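Local coordinates for protein exodeoxyribonuclease III (Neisseria meningitidis, PDB 2JC4) that is a DNA-repair nuclease of the AP/ExoA family, a 3'-5' exonuclease that probably uses magnesium or manganese ions, at residues A[121-124]-A[125-129]; A[132-135]-A[136-140]; A[205-208]-A[209-212]. All coordinates share one frame; numbering follows the deposited sequence.

Contact 1 of 3, residues A[121-124]-A[125-129]; sequences EQWF and AALTE
Trp-123 and Leu-127 meet one turn apart on the buried side of a helix: CD2 of the leucine lies 3.8 Å from CZ3 of the indole, at a slant to the ring. Both residues carry CG anti to the backbone N (chi1 -174° in Trp-123), and their side chains cross at an angle. Phe-124 closes the cluster. Its ring takes Trp-123 CZ3 over the centre of one face, 4.0 Å above the plane, while its CD2 stands at a looser 4.5 Å from Leu-127 CD2. Tyr-119, Arg-90, Cys-106 and Val-107 pack round the indole from outside.

On the backbone, Phe-124 O is gripped twice. Thr-128 N donates to it at 2.9 Å and Thr-128 OG1 at 2.7 Å, from opposite faces of the carbonyl plane; OG1 stands beside its own backbone N (chi1 -53°), which lets the buried hydroxyl spend its hydrogen one turn back. Leu-127 N bonds to Trp-123 O at 2.8 Å in the regular i to i+4 pattern.

Between these two turns the exposed side is looser. Ala-125 N bonds back to Glu-121 O, and Ala-125 CB lies 3.5 Å from Gln-122 O, but the exposed side chains of Glu-121, which touches Trp-175, and Gln-122 make no contact with residues 125-129. This one-sided burial is typical of an amphipathic helix, here crossover helix 115-135 between strands 99-105 and 141-144 of the DNase I-like fold.

Contact 2 of 3, residues A[132-135]-A[136-140]; sequences RDEM and TRHGK
Arg-137 folds back over the last helical turn and holds two acids, Asp-133 and Glu-134, in a small salt-bridge network. Its grip on Asp-133 is end-on with two nitrogens: NH1 reaches OD1 at 3.0 Å and NH2 reaches OD2 at 3.3 Å. Both oxygens lie close to the guanidinium plane, yet both are met from above the carboxylate plane, because the two planes stand 61° apart. NH2 also makes a weaker, bent bond to Glu-134 OE2 at 3.2 Å, with the planes of those groups 83° apart. A bend at chi3 of Arg-137 (-62°) brings the guanidinium back to the acids, with Asp-133 O and Glu-134 CA over one face. For Glu-134, bent in turn at chi2, this bond is secondary: its main partner is Arg-100, whose NE forms a salt bridge with OE1.

Among the backbone acceptors, Asp-133 O takes two donors from Thr-136. OG1 comes in the carbonyl plane at 2.7 Å, whereas the amide N approaches from above it at 3.2 Å. Glu-134 O accepts Arg-137 N and, weakly, His-138 N. A water donates to both Met-135 O and His-138 O, linking the end of the helix to the loop.

Nonpolar and edge contacts are fewer. The His-138 ring presents CD2 to Glu-134 O at 3.2 Å, near the ring plane, and lies alongside the Glu-134 side chain. The Met-135 side chain packs on Leu-182, Leu-184 and Leu-141. Bonds of the i to i+3 kind, like those to Asp-133 O and Glu-134 O, are common where an alpha-helix gives way to a tighter turn, here between helix 115-135 and strand 141-144.

Contact 3 of 3, residues A[205-208]-A[209-212]; sequences GAMF and QRKL
A Schellman motif closes the short, weakly bonded helix 207-210, with Met-207 O and Leu-212 N as its outer pair. That bond spans 2.9 Å and is nearly straight, 171° at the hydrogen. Inside it, Lys-211 N reaches Phe-208 O at 3.0 Å from well above the carbonyl plane. Lys-211 makes the reversal by taking a positive phi of 74°.

Met-207 is the buried side chain of the turn. Bends at chi2 and chi3 curl its thioether back against Arg-210 and Leu-212: CE packs tightly on Leu-212 CB, and SD sits over one face of the Arg-210 guanidinium. Tyr-157 touches both Met-207 and Leu-212 from a neighbouring loop. On the far side, Phe-208 carries CG anti to the backbone N, directing its ring to Phe-201, which it meets edge-to-face, and to Leu-236 and Arg-239 of helix 236-239. The Phe-208 side chain is about 8 Å from that of Asp-246, which binds a magnesium ion in a structure of this protein; this places the turn near the probable active-site side of the molecule without making it part of the metal site.

At the entrance to the helix, Ala-206 O accepts Arg-210 N at 3.2 Å in the carbonyl plane. Gln-209, bent at chi2, brings OE1 back to 3.6 Å from Ala-206 CB. Gly-205 precedes this turn with a positive phi that suits a residue lacking CB. Its carbonyl is held by Arg-210, whose NH1 donates to Gly-205 O at 2.7 Å, with that oxygen lying 5° out of the guanidinium plane.

In the fold
From the N terminus, the chain first builds the sheet holding strands 2-7 and 29-33, then the second sheet, beginning with strands 76-78, 91-96 and 99-105. Contact 1 lies midway along helix 115-135, and contact 2 ends that helix and leads into strand 141-144; their centres are about 17 Å apart. Together they follow one beta-alpha-beta crossover, from its buried middle to its surface exit. Contact 3 comes much later, in the turn before strand 217-221 of the same sheet, on the opposite side of the chain's centre from contact 2, with centres about 39 Å apart. All three are local turns in series; none nests in or crosses another.

Contact 1 of 3, residues A[121-124]-A[125-129]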
ATOM      1  N   GLU A 121      11.134 -10.662   7.420  1.00 12.08           N
ATOM      2  CA  GLU A 121      11.949  -9.948   8.415  1.00 13.59           C
ATOM      3  C   GLU A 121      13.076  -9.181   7.744  1.00 13.78           C
ATOM      4  O   GLU A 121      13.291  -8.019   8.037  1.00 13.66           O
ATOM      5  CB  GLU A 121      12.513 -10.931   9.454  1.00 14.81           C
ATOM      6  CG  GLU A 121      13.391 -10.303  10.550  1.00 16.54           C
ATOM      7  CD  GLU A 121      13.961 -11.352  11.500  1.00 22.43           C
ATOM      8  OE1 GLU A 121      13.910 -12.560  11.209  1.00 22.65           O
ATOM      9  OE2 GLU A 121      14.449 -10.951  12.561  1.00 26.43           O
ATOM     10  N   GLN A 122      13.808  -9.839   6.842  1.00 13.99           N
ATOM     11  CA  GLN A 122      14.997  -9.199   6.252  1.00 14.72           C
ATOM     12  C   GLN A 122      14.555  -8.057   5.329  1.00 13.97           C
ATOM     13  O   GLN A 122      15.242  -7.030   5.211  1.00 14.14           O
ATOM     14  CB  GLN A 122      15.791 -10.227   5.440  1.00 15.46           C
ATOM     15  CG  GLN A 122      16.220 -11.505   6.232  1.00 21.56           C
ATOM     16  CD  GLN A 122      16.726 -12.658   5.318  1.00 27.46           C
ATOM     17  OE1 GLN A 122      16.151 -12.952   4.253  1.00 30.72           O
ATOM     18  NE2 GLN A 122      17.802 -13.318   5.752  1.00 30.98           N
ATOM     19  N   TRP A 123      13.440  -8.276   4.642  1.00 12.83           N
ATOM     20  CA  TRP A 123      12.889  -7.326   3.680  1.00 12.45           C
ATOM     21  C   TRP A 123      12.423  -6.058   4.441  1.00 12.83           C
ATOM     22  O   TRP A 123      12.722  -4.926   4.050  1.00 10.99           O
ATOM     23  CB  TRP A 123      11.755  -7.996   2.872  1.00 11.83           C
ATOM     24  CG  TRP A 123      11.237  -7.146   1.761  1.00 13.01           C
ATOM     25  CD1 TRP A 123      11.651  -7.146   0.446  1.00 12.89           C
ATOM     26  CD2 TRP A 123      10.240  -6.147   1.868  1.00 12.35           C
ATOM     27  NE1 TRP A 123      10.938  -6.207  -0.272  1.00 13.48           N
ATOM     28  CE2 TRP A 123      10.088  -5.563   0.590  1.00 14.75           C
ATOM     29  CE3 TRP A 123       9.481  -5.654   2.927  1.00 14.14           C
ATOM     30  CZ2 TRP A 123       9.197  -4.528   0.349  1.00 12.65           C
ATOM     31  CZ3 TRP A 123       8.581  -4.625   2.672  1.00 13.54           C
ATOM     32  CH2 TRP A 123       8.445  -4.090   1.396  1.00 13.87           C
ATOM     33  N   PHE A 124      11.694  -6.237   5.539  1.00 12.04           N
ATOM     34  CA  PHE A 124      11.309  -5.062   6.340  1.00 11.94           C
ATOM     35  C   PHE A 124      12.496  -4.263   6.908  1.00 12.62           C
ATOM     36  O   PHE A 124      12.434  -3.012   7.011  1.00 13.09           O
ATOM     37  CB  PHE A 124      10.325  -5.463   7.441  1.00 12.60           C
ATOM     38  CG  PHE A 124       8.880  -5.360   7.012  1.00 11.39           C
ATOM     39  CD1 PHE A 124       8.234  -6.439   6.385  1.00  9.37           C
ATOM     40  CD2 PHE A 124       8.181  -4.174   7.203  1.00 11.74           C
ATOM     41  CE1 PHE A 124       6.915  -6.364   5.968  1.00  8.37           C
ATOM     42  CE2 PHE A 124       6.831  -4.072   6.783  1.00 12.57           C
ATOM     43  CZ  PHE A 124       6.192  -5.163   6.185  1.00  9.44           C
ATOM     44  N   ALA A 125      13.559  -4.977   7.292  1.00 12.31           N
ATOM     45  CA  ALA A 125      14.775  -4.334   7.797  1.00 13.68           C
ATOM     46  C   ALA A 125      15.341  -3.474   6.682  1.00 12.43           C
ATOM     47  O   ALA A 125      15.790  -2.337   6.917  1.00 13.23           O
ATOM     48  CB  ALA A 125      15.803  -5.387   8.200  1.00 13.70           C
ATOM     49  N   ALA A 126      15.351  -4.026   5.470  1.00 12.67           N
ATOM     50  CA  ALA A 126      15.878  -3.283   4.314  1.00 12.72           C
ATOM     51  C   ALA A 126      14.975  -2.080   3.986  1.00 13.22           C
ATOM     52  O   ALA A 126      15.453  -1.003   3.629  1.00 13.82           O
ATOM     53  CB  ALA A 126      16.051  -4.191   3.099  1.00 12.44           C
ATOM     54  N   LEU A 127      13.669  -2.260   4.106  1.00 13.68           N
ATOM     55  CA  LEU A 127      12.770  -1.147   3.849  1.00 13.01           C
ATOM     56  C   LEU A 127      13.005  -0.006   4.844  1.00 13.60           C
ATOM     57  O   LEU A 127      13.030   1.156   4.464  1.00 13.52           O
ATOM     58  CB  LEU A 127      11.311  -1.625   3.937  1.00 13.42           C
ATOM     59  CG  LEU A 127      10.255  -0.540   3.755  1.00 11.62           C
ATOM     60  CD1 LEU A 127      10.335   0.056   2.306  1.00  8.12           C
ATOM     61  CD2 LEU A 127       8.875  -1.081   4.046  1.00 11.91           C
ATOM     62  N   THR A 128      13.135  -0.352   6.117  1.00 13.30           N
ATOM     63  CA  THR A 128      13.342   0.642   7.177  1.00 14.65           C
ATOM     64  C   THR A 128      14.560   1.529   6.859  1.00 14.25           C
ATOM     65  O   THR A 128      14.518   2.761   7.001  1.00 14.56           O
ATOM     66  CB  THR A 128      13.501  -0.070   8.551  1.00 14.53           C
ATOM     67  OG1 THR A 128      12.376  -0.938   8.732  1.00 15.18           O
ATOM     68  CG2 THR A 128      13.464   0.934   9.669  1.00 13.35           C
ATOM     69  N   GLU A 129      15.622   0.890   6.401  1.00 15.31           N
ATOM     70  CA  GLU A 129      16.869   1.597   6.061  1.00 16.61           C
ATOM     71  C   GLU A 129      16.648   2.578   4.897  1.00 14.47           C
ATOM     72  O   GLU A 129      17.088   3.730   4.916  1.00 15.35           O
ATOM     73  CB  GLU A 129      17.955   0.558   5.725  1.00 17.17           C
ATOM     74  CG  GLU A 129      19.297   0.920   6.275  1.00 24.55           C
ATOM     75  CD  GLU A 129      20.386   0.005   5.743  1.00 31.41           C
ATOM     76  OE1 GLU A 129      21.060   0.397   4.761  1.00 34.41           O
ATOM     77  OE2 GLU A 129      20.526  -1.108   6.285  1.00 33.30           O
TER

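Contact 2 of 3, residues A[132-135]-A[136-140]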
ATOM      1  N   ARG A 132      14.267   5.464   6.110  1.00 12.44           N
ATOM      2  CA  ARG A 132      15.027   6.366   7.003  1.00 13.62           C
ATOM      3  C   ARG A 132      15.912   7.397   6.208  1.00 14.67           C
ATOM      4  O   ARG A 132      15.967   8.620   6.515  1.00 15.58           O
ATOM      5  CB  ARG A 132      15.933   5.529   7.891  1.00 12.95           C
ATOM      6  CG  ARG A 132      16.718   6.395   8.955  1.00 16.04           C
ATOM      7  CD  ARG A 132      17.717   5.542   9.784  1.00 19.59           C
ATOM      8  NE  ARG A 132      17.034   4.564  10.620  1.00 19.88           N
ATOM      9  CZ  ARG A 132      17.187   3.239  10.536  1.00 25.47           C
ATOM     10  NH1 ARG A 132      18.024   2.698   9.647  1.00 24.75           N
ATOM     11  NH2 ARG A 132      16.500   2.444  11.366  1.00 28.05           N
ATOM     12  N   ASP A 133      16.595   6.882   5.196  1.00 14.63           N
ATOM     13  CA  ASP A 133      17.455   7.673   4.336  1.00 15.25           C
ATOM     14  C   ASP A 133      16.647   8.658   3.505  1.00 15.85           C
ATOM     15  O   ASP A 133      17.001   9.865   3.420  1.00 16.53           O
ATOM     16  CB  ASP A 133      18.257   6.720   3.439  1.00 16.44           C
ATOM     17  CG  ASP A 133      19.118   7.437   2.407  1.00 20.70           C
ATOM     18  OD1 ASP A 133      19.869   8.357   2.774  1.00 26.00           O
ATOM     19  OD2 ASP A 133      19.039   7.065   1.216  1.00 28.45           O
ATOM     20  N   GLU A 134      15.550   8.172   2.920  1.00 14.23           N
ATOM     21  CA  GLU A 134      14.680   9.014   2.098  1.00 15.03           C
ATOM     22  C   GLU A 134      14.118  10.173   2.915  1.00 15.37           C
ATOM     23  O   GLU A 134      14.052  11.305   2.428  1.00 14.89           O
ATOM     24  CB  GLU A 134      13.543   8.192   1.465  1.00 13.05           C
ATOM     25  CG  GLU A 134      13.974   7.228   0.370  1.00 18.64           C
ATOM     26  CD  GLU A 134      14.191   7.940  -0.942  1.00 24.32           C
ATOM     27  OE1 GLU A 134      13.264   8.613  -1.406  1.00 28.69           O
ATOM     28  OE2 GLU A 134      15.291   7.845  -1.496  1.00 27.06           O
ATOM     29  N   MET A 135      13.743   9.896   4.163  1.00 14.57           N
ATOM     30  CA  MET A 135      13.205  10.938   5.037  1.00 15.60           C
ATOM     31  C   MET A 135      14.160  12.111   5.397  1.00 15.85           C
ATOM     32  O   MET A 135      13.694  13.190   5.737  1.00 15.96           O
ATOM     33  CB  MET A 135      12.673  10.295   6.318  1.00 15.83           C
ATOM     34  CG  MET A 135      11.376   9.479   6.067  1.00 14.47           C
ATOM     35  SD  MET A 135      10.873   8.675   7.590  1.00 17.37           S
ATOM     36  CE  MET A 135      10.327  10.151   8.479  1.00 14.14           C
ATOM     37  N   THR A 136      15.480  11.898   5.324  1.00 16.58           N
ATOM     38  CA  THR A 136      16.444  13.007   5.567  1.00 17.33           C
ATOM     39  C   THR A 136      16.383  14.107   4.496  1.00 17.97           C
ATOM     40  O   THR A 136      16.987  15.163   4.658  1.00 18.38           O
ATOM     41  CB  THR A 136      17.921  12.530   5.585  1.00 16.59           C
ATOM     42  OG1 THR A 136      18.280  12.020   4.290  1.00 16.46           O
ATOM     43  CG2 THR A 136      18.136  11.451   6.628  1.00 16.35           C
ATOM     44  N   ARG A 137      15.714  13.838   3.385  1.00 18.08           N
ATOM     45  CA  ARG A 137      15.762  14.749   2.249  1.00 18.40           C
ATOM     46  C   ARG A 137      14.415  15.305   1.852  1.00 18.77           C
ATOM     47  O   ARG A 137      14.351  16.337   1.190  1.00 19.51           O
ATOM     48  CB  ARG A 137      16.386  14.046   1.058  1.00 18.31           C
ATOM     49  CG  ARG A 137      17.806  13.741   1.266  1.00 19.25           C
ATOM     50  CD  ARG A 137      18.446  13.145   0.000  1.00 19.62           C
ATOM     51  NE  ARG A 137      17.887  11.880  -0.460  1.00 20.43           N
ATOM     52  CZ  ARG A 137      18.251  10.704   0.030  1.00 20.49           C
ATOM     53  NH1 ARG A 137      19.112  10.660   1.035  1.00 21.05           N
ATOM     54  NH2 ARG A 137      17.751   9.576  -0.450  1.00 22.41           N
ATOM     55  N   HIS A 138      13.339  14.622   2.237  1.00 18.48           N
ATOM     56  CA  HIS A 138      11.993  15.013   1.811  1.00 16.89           C
ATOM     57  C   HIS A 138      11.099  15.238   3.005  1.00 16.76           C
ATOM     58  O   HIS A 138      10.645  14.276   3.645  1.00 17.34           O
ATOM     59  CB  HIS A 138      11.346  13.925   0.933  1.00 16.37           C
ATOM     60  CG  HIS A 138      12.171  13.527  -0.245  1.00 15.35           C
ATOM     61  ND1 HIS A 138      12.134  14.204  -1.445  1.00 15.56           N
ATOM     62  CD2 HIS A 138      13.045  12.506  -0.413  1.00 11.72           C
ATOM     63  CE1 HIS A 138      12.954  13.620  -2.299  1.00 14.82           C
ATOM     64  NE2 HIS A 138      13.509  12.579  -1.702  1.00 13.62           N
ATOM     65  N   GLY A 139      10.792  16.504   3.277  1.00 16.49           N
ATOM     66  CA  GLY A 139       9.894  16.877   4.400  1.00 15.65           C
ATOM     67  C   GLY A 139       8.462  16.421   4.109  1.00 15.29           C
ATOM     68  O   GLY A 139       7.684  16.104   5.022  1.00 15.02           O
ATOM     69  N   LYS A 140       8.102  16.375   2.829  1.00 14.57           N
ATOM     70  CA  LYS A 140       6.790  15.837   2.511  1.00 14.23           C
ATOM     71  C   LYS A 140       7.036  14.412   1.998  1.00 13.51           C
ATOM     72  O   LYS A 140       7.573  14.220   0.923  1.00 12.34           O
ATOM     73  CB  LYS A 140       6.083  16.719   1.498  1.00 15.51           C
ATOM     74  CG  LYS A 140       5.724  18.073   2.066  1.00 17.06           C
ATOM     75  CD  LYS A 140       5.002  18.900   1.013  1.00 22.08           C
ATOM     76  CE  LYS A 140       4.472  20.228   1.600  1.00 25.45           C
ATOM     77  NZ  LYS A 140       3.800  21.017   0.522  1.00 25.45           N
TER
HETATM   78  O   HOH W   1      10.911  13.252   5.982  1.00 16.88           O

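Contact 3 of 3, residues A[205-208]-A[209-212]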
ATOM      1  N   GLY A 205     -15.374 -17.626   2.130  1.00 17.02           N
ATOM      2  CA  GLY A 205     -16.307 -17.513   3.247  1.00 16.60           C
ATOM      3  C   GLY A 205     -17.118 -16.226   3.224  1.00 16.80           C
ATOM      4  O   GLY A 205     -17.767 -15.896   4.211  1.00 18.47           O
ATOM      5  N   ALA A 206     -17.082 -15.517   2.105  1.00 16.31           N
ATOM      6  CA  ALA A 206     -17.820 -14.259   1.942  1.00 15.43           C
ATOM      7  C   ALA A 206     -17.489 -13.263   3.065  1.00 13.70           C
ATOM      8  O   ALA A 206     -18.388 -12.655   3.614  1.00 12.20           O
ATOM      9  CB  ALA A 206     -19.332 -14.552   1.943  1.00 16.13           C
ATOM     10  N   MET A 207     -16.215 -13.107   3.414  1.00 12.82           N
ATOM     11  CA  MET A 207     -15.856 -12.330   4.603  1.00 12.60           C
ATOM     12  C   MET A 207     -16.228 -10.837   4.457  1.00 11.31           C
ATOM     13  O   MET A 207     -16.591 -10.175   5.449  1.00 11.90           O
ATOM     14  CB  MET A 207     -14.355 -12.486   4.907  1.00 12.25           C
ATOM     15  CG  MET A 207     -13.939 -13.911   5.199  1.00 14.97           C
ATOM     16  SD  MET A 207     -14.839 -14.627   6.582  1.00 21.70           S
ATOM     17  CE  MET A 207     -13.894 -14.182   8.001  1.00 21.69           C
ATOM     18  N   PHE A 208     -16.136 -10.306   3.239  1.00 10.90           N
ATOM     19  CA  PHE A 208     -16.531  -8.896   3.036  1.00 11.17           C
ATOM     20  C   PHE A 208     -18.004  -8.717   3.404  1.00 11.66           C
ATOM     21  O   PHE A 208     -18.368  -7.793   4.140  1.00 10.98           O
ATOM     22  CB  PHE A 208     -16.342  -8.412   1.586  1.00 10.55           C
ATOM     23  CG  PHE A 208     -16.862  -6.995   1.358  1.00  9.85           C
ATOM     24  CD1 PHE A 208     -16.216  -5.901   1.946  1.00  9.65           C
ATOM     25  CD2 PHE A 208     -17.984  -6.766   0.569  1.00 10.87           C
ATOM     26  CE1 PHE A 208     -16.689  -4.583   1.754  1.00 12.50           C
ATOM     27  CE2 PHE A 208     -18.487  -5.468   0.384  1.00 12.92           C
ATOM     28  CZ  PHE A 208     -17.827  -4.366   0.990  1.00  9.50           C
ATOM     29  N   GLN A 209     -18.851  -9.625   2.913  1.00 11.63           N
ATOM     30  CA  GLN A 209     -20.298  -9.524   3.225  1.00 12.07           C
ATOM     31  C   GLN A 209     -20.605  -9.669   4.739  1.00 12.01           C
ATOM     32  O   GLN A 209     -21.631  -9.186   5.237  1.00 11.05           O
ATOM     33  CB  GLN A 209     -21.059 -10.560   2.397  1.00 13.12           C
ATOM     34  CG  GLN A 209     -21.182 -10.233   0.882  1.00 15.13           C
ATOM     35  CD  GLN A 209     -19.962 -10.625   0.055  1.00 16.40           C
ATOM     36  OE1 GLN A 209     -19.038 -11.267   0.540  1.00 19.73           O
ATOM     37  NE2 GLN A 209     -19.953 -10.219  -1.202  1.00 17.74           N
ATOM     38  N   ARG A 210     -19.711 -10.356   5.445  1.00 10.53           N
ATOM     39  CA  ARG A 210     -19.792 -10.567   6.910  1.00 11.10           C
ATOM     40  C   ARG A 210     -19.082  -9.471   7.744  1.00 11.29           C
ATOM     41  O   ARG A 210     -19.184  -9.446   8.989  1.00 10.92           O
ATOM     42  CB  ARG A 210     -19.222 -11.957   7.215  1.00 10.30           C
ATOM     43  CG  ARG A 210     -20.116 -13.031   6.598  1.00 11.39           C
ATOM     44  CD  ARG A 210     -19.377 -14.324   6.403  1.00 14.11           C
ATOM     45  NE  ARG A 210     -19.056 -14.937   7.693  1.00 15.69           N
ATOM     46  CZ  ARG A 210     -18.187 -15.945   7.868  1.00 16.62           C
ATOM     47  NH1 ARG A 210     -17.513 -16.459   6.839  1.00 16.45           N
ATOM     48  NH2 ARG A 210     -18.022 -16.451   9.081  1.00 18.46           N
ATOM     49  N   LYS A 211     -18.403  -8.551   7.050  1.00 11.73           N
ATOM     50  CA  LYS A 211     -17.697  -7.406   7.690  1.00 11.42           C
ATOM     51  C   LYS A 211     -16.398  -7.832   8.415  1.00 11.66           C
ATOM     52  O   LYS A 211     -15.903  -7.120   9.304  1.00 11.12           O
ATOM     53  CB  LYS A 211     -18.619  -6.639   8.665  1.00 11.83           C
ATOM     54  CG  LYS A 211     -20.006  -6.234   8.126  1.00 14.21           C
ATOM     55  CD  LYS A 211     -20.752  -5.241   9.073  1.00 16.58           C
ATOM     56  CE  LYS A 211     -20.202  -3.819   8.978  1.00 17.36           C
ATOM     57  NZ  LYS A 211     -20.528  -3.142   7.696  1.00 19.27           N
ATOM     58  N   LEU A 212     -15.836  -8.980   8.013  1.00 11.07           N
ATOM     59  CA  LEU A 212     -14.735  -9.628   8.738  1.00 10.65           C
ATOM     60  C   LEU A 212     -13.426  -9.512   7.938  1.00 10.08           C
ATOM     61  O   LEU A 212     -13.252 -10.139   6.911  1.00 10.15           O
ATOM     62  CB  LEU A 212     -15.090 -11.098   9.028  1.00 10.54           C
ATOM     63  CG  LEU A 212     -16.328 -11.283   9.966  1.00 12.22           C
ATOM     64  CD1 LEU A 212     -16.539 -12.728  10.292  1.00 12.32           C
ATOM     65  CD2 LEU A 212     -16.278 -10.441  11.266  1.00 12.17           C
TER